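Trichothecene 15-O-acetyltransferase TRI3 (Fusarium sporotrichioides, PDB 3FOT) transfers an acetyl group to the 15-hydroxyl of trichothecene intermediates such as 15-deacetylcalonectrin during biosynthesis of T-2 toxin and related mycotoxins. Local coordinates at residues A[47-52]-A[468-473]; A[273-278]-A[492-497]; A[307-312]-A[388-393]; A[311-316]-A[508-513]. All blocks are in the same frame, centred on the assembly; numbering follows the deposited sequence.

Contact 1. Residues A[47-52]-A[468-473]; sequences RRALYD and VVNQSL
Asn470 CG lies anti to its own carbonyl carbon (chi1 -79°) and chi2 of -14° turns the amide, ND2 facing Ala49 O; Ser472 OG sits between its backbone N and carbonyl carbon (chi1 66°), beside Leu50 CD1 and CB. The Asn470 amide makes the central bond: ND2 gives a hydrogen to Ala49 O at 2.8 Å, almost straight and with the acceptor in the amide plane. Ala49 O also takes the hydrogen of Asp52 N, which closes a type I turn from Ala49 to Asp52, so one oxygen serves both the turn and the contact. At the last residue of the turn, Asp52 O accepts from Asn470 N (2.9 Å). Both ends of the carboxamide have partners outside the contact, OD1 with Trp138 and ND2 with Glu142 as well as Ala49, which fixes its rotation. Leu50 CD1 packs against Ser472 OG at 3.4 Å, and Leu50 CD2 lies on Ser472 CB. Water 1 bridges the backbones, giving a hydrogen to Leu50 O and accepting one from Ser472 N, and it rests 3.8 Å above the centre of the Tyr51 ring. Ala49, with positive phi, is the C-prime residue of the Schellman motif ending helix 43-46, and the contact ties this helix-to-strand turn to the chain leaving strand 457-469, the sheet neighbour of strand 53-61.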
loop_
_atom_site.group_PDB
_atom_site.type_symbol
_atom_site.label_atom_id
_atom_site.label_comp_id
_atom_site.label_asym_id
_atom_site.label_seq_id
_atom_site.Cartn_x
_atom_site.Cartn_y
_atom_site.Cartn_z
ATOM N N ARG A 47 -3.985 -13.379 -10.689
ATOM C CA ARG A 47 -5.284 -13.744 -11.287
ATOM C C ARG A 47 -6.410 -13.869 -10.263
ATOM O O ARG A 47 -7.585 -13.760 -10.622
ATOM C CB ARG A 47 -5.178 -15.020 -12.140
ATOM C CG ARG A 47 -4.421 -14.792 -13.422
ATOM C CD ARG A 47 -4.435 -16.035 -14.343
ATOM N NE ARG A 47 -3.868 -15.704 -15.649
ATOM C CZ ARG A 47 -4.526 -15.114 -16.646
ATOM N NH1 ARG A 47 -5.799 -14.748 -16.512
ATOM N NH2 ARG A 47 -3.908 -14.872 -17.783
ATOM N N ARG A 48 -6.051 -14.066 -8.994
ATOM C CA ARG A 48 -7.027 -14.203 -7.926
ATOM C C ARG A 48 -7.069 -12.949 -7.056
ATOM O O ARG A 48 -7.691 -12.954 -6.003
ATOM C CB ARG A 48 -6.688 -15.391 -7.057
ATOM C CG ARG A 48 -7.014 -16.734 -7.688
ATOM C CD ARG A 48 -6.786 -17.835 -6.647
ATOM N NE ARG A 48 -5.361 -18.101 -6.444
ATOM C CZ ARG A 48 -4.819 -18.572 -5.319
ATOM N NH1 ARG A 48 -5.579 -18.812 -4.249
ATOM N NH2 ARG A 48 -3.507 -18.791 -5.270
ATOM N N ALA A 49 -6.407 -11.887 -7.524
ATOM C CA ALA A 49 -6.400 -10.585 -6.841
ATOM C C ALA A 49 -5.833 -10.658 -5.427
ATOM O O ALA A 49 -6.234 -9.874 -4.560
ATOM C CB ALA A 49 -7.827 -9.995 -6.806
ATOM N N LEU A 50 -4.888 -11.579 -5.203
ATOM C CA LEU A 50 -4.452 -11.899 -3.851
ATOM C C LEU A 50 -3.733 -10.750 -3.161
ATOM O O LEU A 50 -3.760 -10.700 -1.947
ATOM C CB LEU A 50 -3.596 -13.173 -3.791
ATOM C CG LEU A 50 -4.286 -14.503 -4.154
ATOM C CD1 LEU A 50 -3.416 -15.653 -3.663
ATOM C CD2 LEU A 50 -5.697 -14.566 -3.584
ATOM N N TYR A 51 -3.093 -9.857 -3.916
ATOM C CA TYR A 51 -2.424 -8.678 -3.310
ATOM C C TYR A 51 -3.024 -7.317 -3.723
ATOM O O TYR A 51 -2.344 -6.298 -3.611
ATOM C CB TYR A 51 -0.928 -8.627 -3.669
ATOM C CG TYR A 51 -0.079 -9.761 -3.137
ATOM C CD1 TYR A 51 0.578 -9.642 -1.920
ATOM C CD2 TYR A 51 0.084 -10.935 -3.866
ATOM C CE1 TYR A 51 1.387 -10.676 -1.432
ATOM C CE2 TYR A 51 0.886 -11.968 -3.399
ATOM C CZ TYR A 51 1.529 -11.835 -2.176
ATOM O OH TYR A 51 2.316 -12.861 -1.675
ATOM N N ASP A 52 -4.267 -7.304 -4.195
ATOM C CA ASP A 52 -4.869 -6.082 -4.751
ATOM C C ASP A 52 -4.895 -4.975 -3.684
ATOM O O ASP A 52 -5.094 -5.254 -2.489
ATOM C CB ASP A 52 -6.301 -6.344 -5.239
ATOM C CG ASP A 52 -6.369 -6.893 -6.667
ATOM O OD1 ASP A 52 -5.365 -7.444 -7.189
ATOM O OD2 ASP A 52 -7.453 -6.778 -7.290
ATOM N N VAL A 468 -6.190 -0.536 2.315
ATOM C CA VAL A 468 -6.208 -1.983 2.504
ATOM C C VAL A 468 -5.465 -2.707 1.370
ATOM O O VAL A 468 -5.504 -2.288 0.208
ATOM C CB VAL A 468 -7.659 -2.538 2.725
ATOM C CG1 VAL A 468 -8.377 -1.778 3.862
ATOM C CG2 VAL A 468 -8.468 -2.451 1.472
ATOM N N VAL A 469 -4.754 -3.777 1.727
ATOM C CA VAL A 469 -4.117 -4.655 0.740
ATOM C C VAL A 469 -4.654 -6.035 1.032
ATOM O O VAL A 469 -4.601 -6.462 2.199
ATOM C CB VAL A 469 -2.594 -4.682 0.873
ATOM C CG1 VAL A 469 -1.998 -5.605 -0.174
ATOM C CG2 VAL A 469 -2.042 -3.271 0.714
ATOM N N ASN A 470 -5.195 -6.718 0.019
ATOM C CA ASN A 470 -5.793 -8.033 0.234
ATOM C C ASN A 470 -4.763 -8.956 0.876
ATOM O O ASN A 470 -3.582 -8.863 0.571
ATOM C CB ASN A 470 -6.248 -8.664 -1.079
ATOM C CG ASN A 470 -7.585 -8.111 -1.578
ATOM O OD1 ASN A 470 -8.320 -7.440 -0.845
ATOM N ND2 ASN A 470 -7.902 -8.408 -2.825
ATOM N N GLN A 471 -5.223 -9.838 1.758
ATOM C CA GLN A 471 -4.340 -10.781 2.445
ATOM C C GLN A 471 -4.823 -12.213 2.204
ATOM O O GLN A 471 -5.938 -12.575 2.608
ATOM C CB GLN A 471 -4.282 -10.487 3.946
ATOM C CG GLN A 471 -3.579 -11.572 4.798
ATOM C CD GLN A 471 -2.081 -11.679 4.530
ATOM O OE1 GLN A 471 -1.653 -11.926 3.405
ATOM N NE2 GLN A 471 -1.277 -11.523 5.583
ATOM N N SER A 472 -3.973 -12.991 1.533
ATOM C CA SER A 472 -4.232 -14.396 1.255
ATOM C C SER A 472 -3.293 -15.332 2.035
ATOM O O SER A 472 -3.401 -16.553 1.910
ATOM C CB SER A 472 -4.031 -14.651 -0.240
ATOM O OG SER A 472 -2.647 -14.456 -0.584
ATOM N N LEU A 473 -2.349 -14.760 2.775
ATOM C CA LEU A 473 -1.408 -15.552 3.580
ATOM C C LEU A 473 -1.865 -15.528 5.038
ATOM O O LEU A 473 -2.670 -14.661 5.421
ATOM C CB LEU A 473 0.037 -15.048 3.401
ATOM C CG LEU A 473 0.719 -15.500 2.089
ATOM C CD1 LEU A 473 2.035 -14.776 1.846
ATOM C CD2 LEU A 473 0.927 -17.039 2.019
HETATM O O HOH W 1 -2.001 -11.978 -0.182
#

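Contact 2. Residues A[273-278]-A[492-497]; sequences GLALPR and IYNDAN
An antiparallel pairing of strands 277-283 and 486-494 ends here in an Asx turn at Asn494, with residues 273-276 running alongside the turn. Arg278 and Tyr493 form a hydrogen-bonded pair, with Arg278 N to Tyr493 O at 2.7 Å and Tyr493 N to Arg278 O in return; Pro277 and Asn494 are the next, non-hydrogen-bonded pair. One more backbone bond follows, Asp495 N to Leu276 O (2.9 Å), and from there the Asn494 and Asp495 side chains add theirs. Asn494 OD1 accepts from Ala275 N (2.8 Å) in its carbonyl plane, on a lone pair, and also from Ala496 N, the bond that makes the Asx turn. The same amide's ND2 reaches Ala275 O from well above the carbonyl plane, so Asn494 grips both polar backbone atoms of Ala275. Asp495 CG is set between its backbone N and carbonyl carbon (chi1 73°), and the carboxylate divides its work: OD1 takes Leu276 N at 3.0 Å, while OD2 forms a salt bridge with Arg278 NE at 3.1 Å. The oxygen lies in the guanidinium plane, yet the two flat groups are turned 57° apart. Water 2 joins Arg278 NH2 to OD2. Arg278 CB packs over a face of the Tyr493 ring, 4.0 Å from its centroid. Helix 134-147 flanks the Leu276 and Arg278 side chains and supplies Glu143 as a second salt-bridge partner for Arg278; helix 500-516 packs on Tyr493, while strand 477-483 pairs with strand 486-494 on its other edge.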
loop_
_atom_site.group_PDB
_atom_site.type_symbol
_atom_site.label_atom_id
_atom_site.label_comp_id
_atom_site.label_asym_id
_atom_site.label_seq_id
_atom_site.Cartn_x
_atom_site.Cartn_y
_atom_site.Cartn_z
ATOM N N GLY A 273 -5.877 -23.031 5.846
ATOM C CA GLY A 273 -6.883 -22.882 4.808
ATOM C C GLY A 273 -6.783 -21.552 4.091
ATOM O O GLY A 273 -5.857 -20.771 4.332
ATOM N N LEU A 274 -7.749 -21.302 3.203
ATOM C CA LEU A 274 -7.827 -20.068 2.438
ATOM C C LEU A 274 -9.293 -19.715 2.233
ATOM O O LEU A 274 -10.085 -20.560 1.789
ATOM C CB LEU A 274 -7.128 -20.174 1.080
ATOM C CG LEU A 274 -7.098 -18.943 0.134
ATOM C CD1 LEU A 274 -6.372 -17.696 0.687
ATOM C CD2 LEU A 274 -6.508 -19.331 -1.224
ATOM N N ALA A 275 -9.651 -18.483 2.590
ATOM C CA ALA A 275 -10.973 -17.959 2.290
ATOM C C ALA A 275 -10.826 -16.482 1.918
ATOM O O ALA A 275 -10.013 -16.160 1.054
ATOM C CB ALA A 275 -11.950 -18.202 3.446
ATOM N N LEU A 276 -11.558 -15.595 2.585
ATOM C CA LEU A 276 -11.656 -14.210 2.124
ATOM C C LEU A 276 -10.790 -13.245 2.929
ATOM O O LEU A 276 -10.662 -13.424 4.139
ATOM C CB LEU A 276 -13.116 -13.757 2.196
ATOM C CG LEU A 276 -14.054 -14.501 1.230
ATOM C CD1 LEU A 276 -15.526 -14.233 1.497
ATOM C CD2 LEU A 276 -13.716 -14.113 -0.178
ATOM N N PRO A 277 -10.220 -12.204 2.260
ATOM C CA PRO A 277 -9.508 -11.178 3.031
ATOM C C PRO A 277 -10.479 -10.367 3.857
ATOM O O PRO A 277 -11.592 -10.050 3.388
ATOM C CB PRO A 277 -8.849 -10.300 1.948
ATOM C CG PRO A 277 -9.685 -10.494 0.745
ATOM C CD PRO A 277 -10.193 -11.920 0.811
ATOM N N ARG A 278 -10.083 -10.041 5.084
ATOM C CA ARG A 278 -10.918 -9.235 5.942
ATOM C C ARG A 278 -10.060 -8.207 6.634
ATOM O O ARG A 278 -8.836 -8.305 6.622
ATOM C CB ARG A 278 -11.641 -10.075 6.989
ATOM C CG ARG A 278 -12.570 -11.144 6.442
ATOM C CD ARG A 278 -13.710 -10.569 5.617
ATOM N NE ARG A 278 -14.693 -11.594 5.279
ATOM C CZ ARG A 278 -15.816 -11.371 4.593
ATOM N NH1 ARG A 278 -16.108 -10.158 4.150
ATOM N NH2 ARG A 278 -16.655 -12.370 4.350
ATOM N N ILE A 492 -5.153 -6.593 8.449
ATOM C CA ILE A 492 -5.772 -7.371 7.394
ATOM C C ILE A 492 -5.375 -8.824 7.613
ATOM O O ILE A 492 -4.234 -9.118 8.000
ATOM C CB ILE A 492 -5.360 -6.900 5.992
ATOM C CG1 ILE A 492 -5.609 -5.404 5.825
ATOM C CG2 ILE A 492 -6.145 -7.618 4.926
ATOM C CD1 ILE A 492 -4.367 -4.618 5.856
ATOM N N TYR A 493 -6.341 -9.701 7.420
ATOM C CA TYR A 493 -6.132 -11.107 7.685
ATOM C C TYR A 493 -7.000 -11.874 6.736
ATOM O O TYR A 493 -7.869 -11.293 6.069
ATOM C CB TYR A 493 -6.459 -11.430 9.135
ATOM C CG TYR A 493 -7.905 -11.318 9.529
ATOM C CD1 TYR A 493 -8.678 -12.462 9.709
ATOM C CD2 TYR A 493 -8.506 -10.070 9.754
ATOM C CE1 TYR A 493 -9.993 -12.374 10.082
ATOM C CE2 TYR A 493 -9.821 -9.979 10.141
ATOM C CZ TYR A 493 -10.558 -11.138 10.307
ATOM O OH TYR A 493 -11.883 -11.065 10.681
ATOM N N ASN A 494 -6.742 -13.167 6.632
ATOM C CA ASN A 494 -7.615 -14.018 5.861
ATOM C C ASN A 494 -8.529 -14.759 6.820
ATOM O O ASN A 494 -8.048 -15.345 7.789
ATOM C CB ASN A 494 -6.796 -14.979 5.024
ATOM C CG ASN A 494 -7.626 -15.631 3.968
ATOM O OD1 ASN A 494 -8.293 -16.629 4.235
ATOM N ND2 ASN A 494 -7.661 -15.022 2.782
ATOM N N ASP A 495 -9.839 -14.748 6.551
ATOM C CA ASP A 495 -10.796 -15.289 7.524
ATOM C C ASP A 495 -10.882 -16.810 7.619
ATOM O O ASP A 495 -11.643 -17.327 8.445
ATOM C CB ASP A 495 -12.184 -14.642 7.432
ATOM C CG ASP A 495 -12.975 -15.070 6.206
ATOM O OD1 ASP A 495 -12.532 -15.946 5.443
ATOM O OD2 ASP A 495 -14.085 -14.520 6.006
ATOM N N ALA A 496 -10.099 -17.508 6.799
ATOM C CA ALA A 496 -9.874 -18.936 7.001
ATOM C C ALA A 496 -8.959 -19.176 8.203
ATOM O O ALA A 496 -9.035 -20.230 8.851
ATOM C CB ALA A 496 -9.259 -19.540 5.775
ATOM N N ASN A 497 -8.100 -18.195 8.488
ATOM C CA ASN A 497 -6.966 -18.411 9.398
ATOM C C ASN A 497 -7.184 -17.886 10.817
ATOM O O ASN A 497 -6.556 -18.382 11.776
ATOM C CB ASN A 497 -5.686 -17.815 8.801
ATOM C CG ASN A 497 -5.419 -18.287 7.386
ATOM O OD1 ASN A 497 -5.123 -17.479 6.512
ATOM N ND2 ASN A 497 -5.543 -19.606 7.144
HETATM O O HOH W 2 -16.144 -15.392 4.697
#

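Contact 3. Residues A[307-312]-A[388-393]; sequences SHLTQA and SACRNI
Apolar contacts hold Ile393 and Cys390 against the helix that carries His308, Leu309, Gln311 and Ala312, and no hydrogen bond crosses between the two segments. Ile393 makes the closest approach, through CD1. This methyl packs on backbone as well as side chain, 3.4 Å from Ala312 N and 3.6 Å from His308 O, with Ala312 CB and Gln311 CG around it. The other branch of Ile393, CG2, meets His308 CD2 at 3.8 Å, the two side chains running past each other in opposite directions. The sulfur contacts come from Cys390: with SG anti to the carbonyl carbon (chi1 -71°), it lies 3.6 Å from Leu309 CA and also touches Ala312 CB and Leu309 CD1. Small side chains make the third group, Ala312 CB against Ala389 CB at 3.8 Å, consistent with segment axes 8.4 Å apart at closest approach, with 115° between their directions. The polar end of His308 turns back toward the start of its own helix, ND1 bonding to the backbone N of Thr305. Around this crossing of helices 306-321 and 379-401, helix 286-299 packs on Leu309, strand 358-365 lies against Ile393, and strand 435-441 touches Gln311.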
loop_
_atom_site.group_PDB
_atom_site.type_symbol
_atom_site.label_atom_id
_atom_site.label_comp_id
_atom_site.label_asym_id
_atom_site.label_seq_id
_atom_site.Cartn_x
_atom_site.Cartn_y
_atom_site.Cartn_z
ATOM N N SER A 307 5.840 4.712 14.336
ATOM C CA SER A 307 5.973 3.418 13.640
ATOM C C SER A 307 6.850 2.418 14.436
ATOM O O SER A 307 6.542 1.211 14.504
ATOM C CB SER A 307 6.581 3.625 12.257
ATOM O OG SER A 307 5.627 4.147 11.380
ATOM N N HIS A 308 7.941 2.915 15.020
ATOM C CA HIS A 308 8.767 2.089 15.916
ATOM C C HIS A 308 7.927 1.612 17.088
ATOM O O HIS A 308 7.944 0.436 17.444
ATOM C CB HIS A 308 9.962 2.874 16.461
ATOM C CG HIS A 308 10.941 3.291 15.412
ATOM N ND1 HIS A 308 11.470 4.560 15.358
ATOM C CD2 HIS A 308 11.499 2.605 14.387
ATOM C CE1 HIS A 308 12.319 4.640 14.349
ATOM N NE2 HIS A 308 12.353 3.469 13.739
ATOM N N LEU A 309 7.197 2.542 17.691
ATOM C CA LEU A 309 6.382 2.222 18.865
ATOM C C LEU A 309 5.319 1.188 18.523
ATOM O O LEU A 309 5.044 0.289 19.312
ATOM C CB LEU A 309 5.722 3.481 19.426
ATOM C CG LEU A 309 4.907 3.144 20.687
ATOM C CD1 LEU A 309 5.848 2.732 21.842
ATOM C CD2 LEU A 309 3.998 4.288 21.113
ATOM N N THR A 310 4.702 1.337 17.350
ATOM C CA THR A 310 3.706 0.361 16.928
ATOM C C THR A 310 4.332 -1.035 16.791
ATOM O O THR A 310 3.762 -2.028 17.227
ATOM C CB THR A 310 2.985 0.783 15.622
ATOM O OG1 THR A 310 2.423 2.084 15.815
ATOM C CG2 THR A 310 1.867 -0.174 15.286
ATOM N N GLN A 311 5.489 -1.102 16.156
ATOM C CA GLN A 311 6.173 -2.386 16.021
ATOM C C GLN A 311 6.507 -2.999 17.400
ATOM O O GLN A 311 6.407 -4.222 17.592
ATOM C CB GLN A 311 7.421 -2.228 15.138
ATOM C CG GLN A 311 8.277 -3.495 15.025
ATOM C CD GLN A 311 7.621 -4.610 14.235
ATOM O OE1 GLN A 311 7.921 -4.787 13.040
ATOM N NE2 GLN A 311 6.743 -5.385 14.894
ATOM N N ALA A 312 6.918 -2.147 18.343
ATOM C CA ALA A 312 7.162 -2.559 19.718
ATOM C C ALA A 312 5.890 -3.155 20.366
ATOM O O ALA A 312 5.927 -4.224 20.998
ATOM C CB ALA A 312 7.675 -1.363 20.520
ATOM N N SER A 388 12.699 -0.397 25.315
ATOM C CA SER A 388 13.737 -1.399 24.971
ATOM C C SER A 388 13.497 -1.930 23.565
ATOM O O SER A 388 14.409 -1.994 22.722
ATOM C CB SER A 388 13.660 -2.567 25.970
ATOM O OG SER A 388 14.618 -3.574 25.685
ATOM N N ALA A 389 12.252 -2.338 23.319
ATOM C CA ALA A 389 11.878 -2.872 22.019
ATOM C C ALA A 389 12.094 -1.836 20.908
ATOM O O ALA A 389 12.680 -2.165 19.876
ATOM C CB ALA A 389 10.472 -3.365 22.037
ATOM N N CYS A 390 11.652 -0.593 21.127
ATOM C CA CYS A 390 11.891 0.492 20.144
ATOM C C CYS A 390 13.366 0.678 19.815
ATOM O O CYS A 390 13.716 0.886 18.665
ATOM C CB CYS A 390 11.348 1.830 20.620
ATOM S SG CYS A 390 9.542 1.938 20.636
ATOM N N ARG A 391 14.233 0.623 20.825
ATOM C CA ARG A 391 15.669 0.796 20.585
ATOM C C ARG A 391 16.249 -0.367 19.768
ATOM O O ARG A 391 17.066 -0.133 18.878
ATOM C CB ARG A 391 16.429 0.981 21.905
ATOM C CG ARG A 391 15.988 2.212 22.696
ATOM C CD ARG A 391 16.946 2.575 23.854
ATOM N NE ARG A 391 16.424 3.697 24.654
ATOM C CZ ARG A 391 16.456 4.973 24.271
ATOM N NH1 ARG A 391 16.992 5.317 23.103
ATOM N NH2 ARG A 391 15.952 5.918 25.058
ATOM N N ASN A 392 15.797 -1.592 20.062
ATOM C CA ASN A 392 16.109 -2.805 19.277
ATOM C C ASN A 392 15.622 -2.662 17.824
ATOM O O ASN A 392 16.346 -2.964 16.868
ATOM C CB ASN A 392 15.441 -4.053 19.880
ATOM C CG ASN A 392 16.235 -4.698 21.027
ATOM O OD1 ASN A 392 16.996 -5.627 20.807
ATOM N ND2 ASN A 392 16.016 -4.239 22.251
ATOM N N ILE A 393 14.381 -2.212 17.660
ATOM C CA ILE A 393 13.806 -1.993 16.330
ATOM C C ILE A 393 14.604 -0.966 15.517
ATOM O O ILE A 393 14.989 -1.231 14.371
ATOM C CB ILE A 393 12.313 -1.588 16.430
ATOM C CG1 ILE A 393 11.506 -2.744 17.006
ATOM C CG2 ILE A 393 11.715 -1.162 15.030
ATOM C CD1 ILE A 393 10.258 -2.289 17.772
#

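Contact 4. Residues A[311-316]-A[508-513]; sequences QAAIVL and QSIVEF
Ala313 and Ile510 mark the crossing of helices 306-321 and 500-516, their CA atoms 5.1 Å apart, with the segment axes 8.3 Å apart at closest approach and their N-to-C directions 124° from each other. The methyl of Ala313 points at the other helix and sits near Ile510 O (3.6 Å), with Ile510 CG2 and Phe513 CB also against it. To one side, Ile314 and Ile510 lie side by side, pointing the same way, and meet through Ile314 CG1 and Ile510 CD1 at 4.0 Å. The aromatic part of the contact is Phe513. Here chi1 (-76°) places CG anti to the carbonyl carbon, and chi2 of -56° turns a face of the ring to Leu316 CB, which stands 3.7 Å above the plane, displaced toward the rim, as a CH-pi contact. Phe513 CE2 also comes 3.6 Å from Leu316 C. His375 stacks on Phe513 and bonds to Ser509 OG, while Leu386 of helix 379-401 packs on Leu316. With every touching residue buried and no hydrogen bond between them, the two segments are held by shape and dispersion, with a CH-pi component; the polar link between the helices nearby is weak, Ile314 O with Tyr506 OH.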
loop_
_atom_site.group_PDB
_atom_site.type_symbol
_atom_site.label_atom_id
_atom_site.label_comp_id
_atom_site.label_asym_id
_atom_site.label_seq_id
_atom_site.Cartn_x
_atom_site.Cartn_y
_atom_site.Cartn_z
ATOM N N GLN A 311 5.489 -1.102 16.156
ATOM C CA GLN A 311 6.173 -2.386 16.021
ATOM C C GLN A 311 6.507 -2.999 17.400
ATOM O O GLN A 311 6.407 -4.222 17.592
ATOM C CB GLN A 311 7.421 -2.228 15.138
ATOM C CG GLN A 311 8.277 -3.495 15.025
ATOM C CD GLN A 311 7.621 -4.610 14.235
ATOM O OE1 GLN A 311 7.921 -4.787 13.040
ATOM N NE2 GLN A 311 6.743 -5.385 14.894
ATOM N N ALA A 312 6.918 -2.147 18.343
ATOM C CA ALA A 312 7.162 -2.559 19.718
ATOM C C ALA A 312 5.890 -3.155 20.366
ATOM O O ALA A 312 5.927 -4.224 20.998
ATOM C CB ALA A 312 7.675 -1.363 20.520
ATOM N N ALA A 313 4.767 -2.457 20.195
ATOM C CA ALA A 313 3.504 -2.851 20.799
ATOM C C ALA A 313 2.991 -4.176 20.198
ATOM O O ALA A 313 2.421 -5.034 20.906
ATOM C CB ALA A 313 2.481 -1.720 20.623
ATOM N N ILE A 314 3.236 -4.343 18.900
ATOM C CA ILE A 314 2.937 -5.597 18.205
ATOM C C ILE A 314 3.631 -6.780 18.878
ATOM O O ILE A 314 3.015 -7.827 19.131
ATOM C CB ILE A 314 3.295 -5.484 16.701
ATOM C CG1 ILE A 314 2.222 -4.602 16.033
ATOM C CG2 ILE A 314 3.422 -6.866 16.036
ATOM C CD1 ILE A 314 2.602 -4.098 14.617
ATOM N N VAL A 315 4.919 -6.588 19.158
ATOM C CA VAL A 315 5.748 -7.611 19.815
ATOM C C VAL A 315 5.299 -7.871 21.245
ATOM O O VAL A 315 5.077 -9.031 21.623
ATOM C CB VAL A 315 7.244 -7.272 19.679
ATOM C CG1 VAL A 315 8.107 -8.199 20.536
ATOM C CG2 VAL A 315 7.634 -7.442 18.210
ATOM N N LEU A 316 5.071 -6.809 22.021
ATOM C CA LEU A 316 4.568 -7.001 23.401
ATOM C C LEU A 316 3.205 -7.692 23.419
ATOM O O LEU A 316 2.951 -8.559 24.271
ATOM C CB LEU A 316 4.502 -5.672 24.182
ATOM C CG LEU A 316 5.763 -5.313 25.015
ATOM C CD1 LEU A 316 7.028 -5.283 24.189
ATOM C CD2 LEU A 316 5.592 -3.970 25.722
ATOM N N GLN A 508 -6.687 -4.630 19.869
ATOM C CA GLN A 508 -6.942 -3.847 21.089
ATOM C C GLN A 508 -5.750 -3.909 22.060
ATOM O O GLN A 508 -5.428 -2.920 22.754
ATOM C CB GLN A 508 -8.223 -4.325 21.783
ATOM C CG GLN A 508 -9.516 -3.917 21.019
ATOM C CD GLN A 508 -9.499 -2.426 20.611
ATOM O OE1 GLN A 508 -9.439 -2.087 19.413
ATOM N NE2 GLN A 508 -9.499 -1.538 21.607
ATOM N N SER A 509 -5.100 -5.064 22.107
ATOM C CA SER A 509 -3.903 -5.235 22.936
ATOM C C SER A 509 -2.775 -4.313 22.472
ATOM O O SER A 509 -2.095 -3.662 23.288
ATOM C CB SER A 509 -3.439 -6.706 22.902
ATOM O OG SER A 509 -2.287 -6.879 23.749
ATOM N N ILE A 510 -2.553 -4.282 21.156
ATOM C CA ILE A 510 -1.547 -3.419 20.574
ATOM C C ILE A 510 -1.865 -1.979 20.923
ATOM O O ILE A 510 -0.994 -1.254 21.384
ATOM C CB ILE A 510 -1.522 -3.534 19.032
ATOM C CG1 ILE A 510 -1.084 -4.938 18.596
ATOM C CG2 ILE A 510 -0.638 -2.452 18.421
ATOM C CD1 ILE A 510 -1.525 -5.248 17.147
ATOM N N VAL A 511 -3.118 -1.586 20.707
ATOM C CA VAL A 511 -3.544 -0.195 20.989
ATOM C C VAL A 511 -3.332 0.173 22.465
ATOM O O VAL A 511 -2.832 1.266 22.782
ATOM C CB VAL A 511 -5.017 0.043 20.558
ATOM C CG1 VAL A 511 -5.520 1.396 21.059
ATOM C CG2 VAL A 511 -5.151 -0.019 19.027
ATOM N N GLU A 512 -3.727 -0.738 23.359
ATOM C CA GLU A 512 -3.534 -0.527 24.786
ATOM C C GLU A 512 -2.064 -0.273 25.151
ATOM O O GLU A 512 -1.762 0.629 25.944
ATOM C CB GLU A 512 -4.118 -1.692 25.587
ATOM C CG GLU A 512 -4.221 -1.388 27.079
ATOM C CD GLU A 512 -4.863 -2.507 27.891
ATOM O OE1 GLU A 512 -5.371 -3.484 27.280
ATOM O OE2 GLU A 512 -4.848 -2.399 29.144
ATOM N N PHE A 513 -1.140 -1.065 24.599
ATOM C CA PHE A 513 0.284 -0.812 24.873
ATOM C C PHE A 513 0.765 0.532 24.325
ATOM O O PHE A 513 1.520 1.234 24.987
ATOM C CB PHE A 513 1.180 -1.930 24.336
ATOM C CG PHE A 513 1.163 -3.188 25.160
ATOM C CD1 PHE A 513 1.479 -3.162 26.531
ATOM C CD2 PHE A 513 0.884 -4.423 24.549
ATOM C CE1 PHE A 513 1.508 -4.343 27.294
ATOM C CE2 PHE A 513 0.900 -5.615 25.311
ATOM C CZ PHE A 513 1.204 -5.567 26.684
#

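In the fold
Contacts 1 and 2 adjoin, with centres 10 Å apart, and are joined by a probable hydrogen bond from Asn494 ND2 to Gln471 O (3.0 Å) and by Leu274 packing on Arg48 and Ser472. Contacts 3 and 4 form a second cluster, also 10 Å between centres, in which helix 306-321 offers Ala312 to helix 379-401 and Ala313 to helix 500-516. The clusters do not touch; contacts 2 and 4 come within about 10 Å at their nearest atoms, and helix 500-516 follows strand 486-494 after the turn of contact 2. Contact 1 is near the substrate site, the Tyr51 side chain about 10 Å from that of His414, which binds 15-deacetylcalonectrin; the others lie away from it.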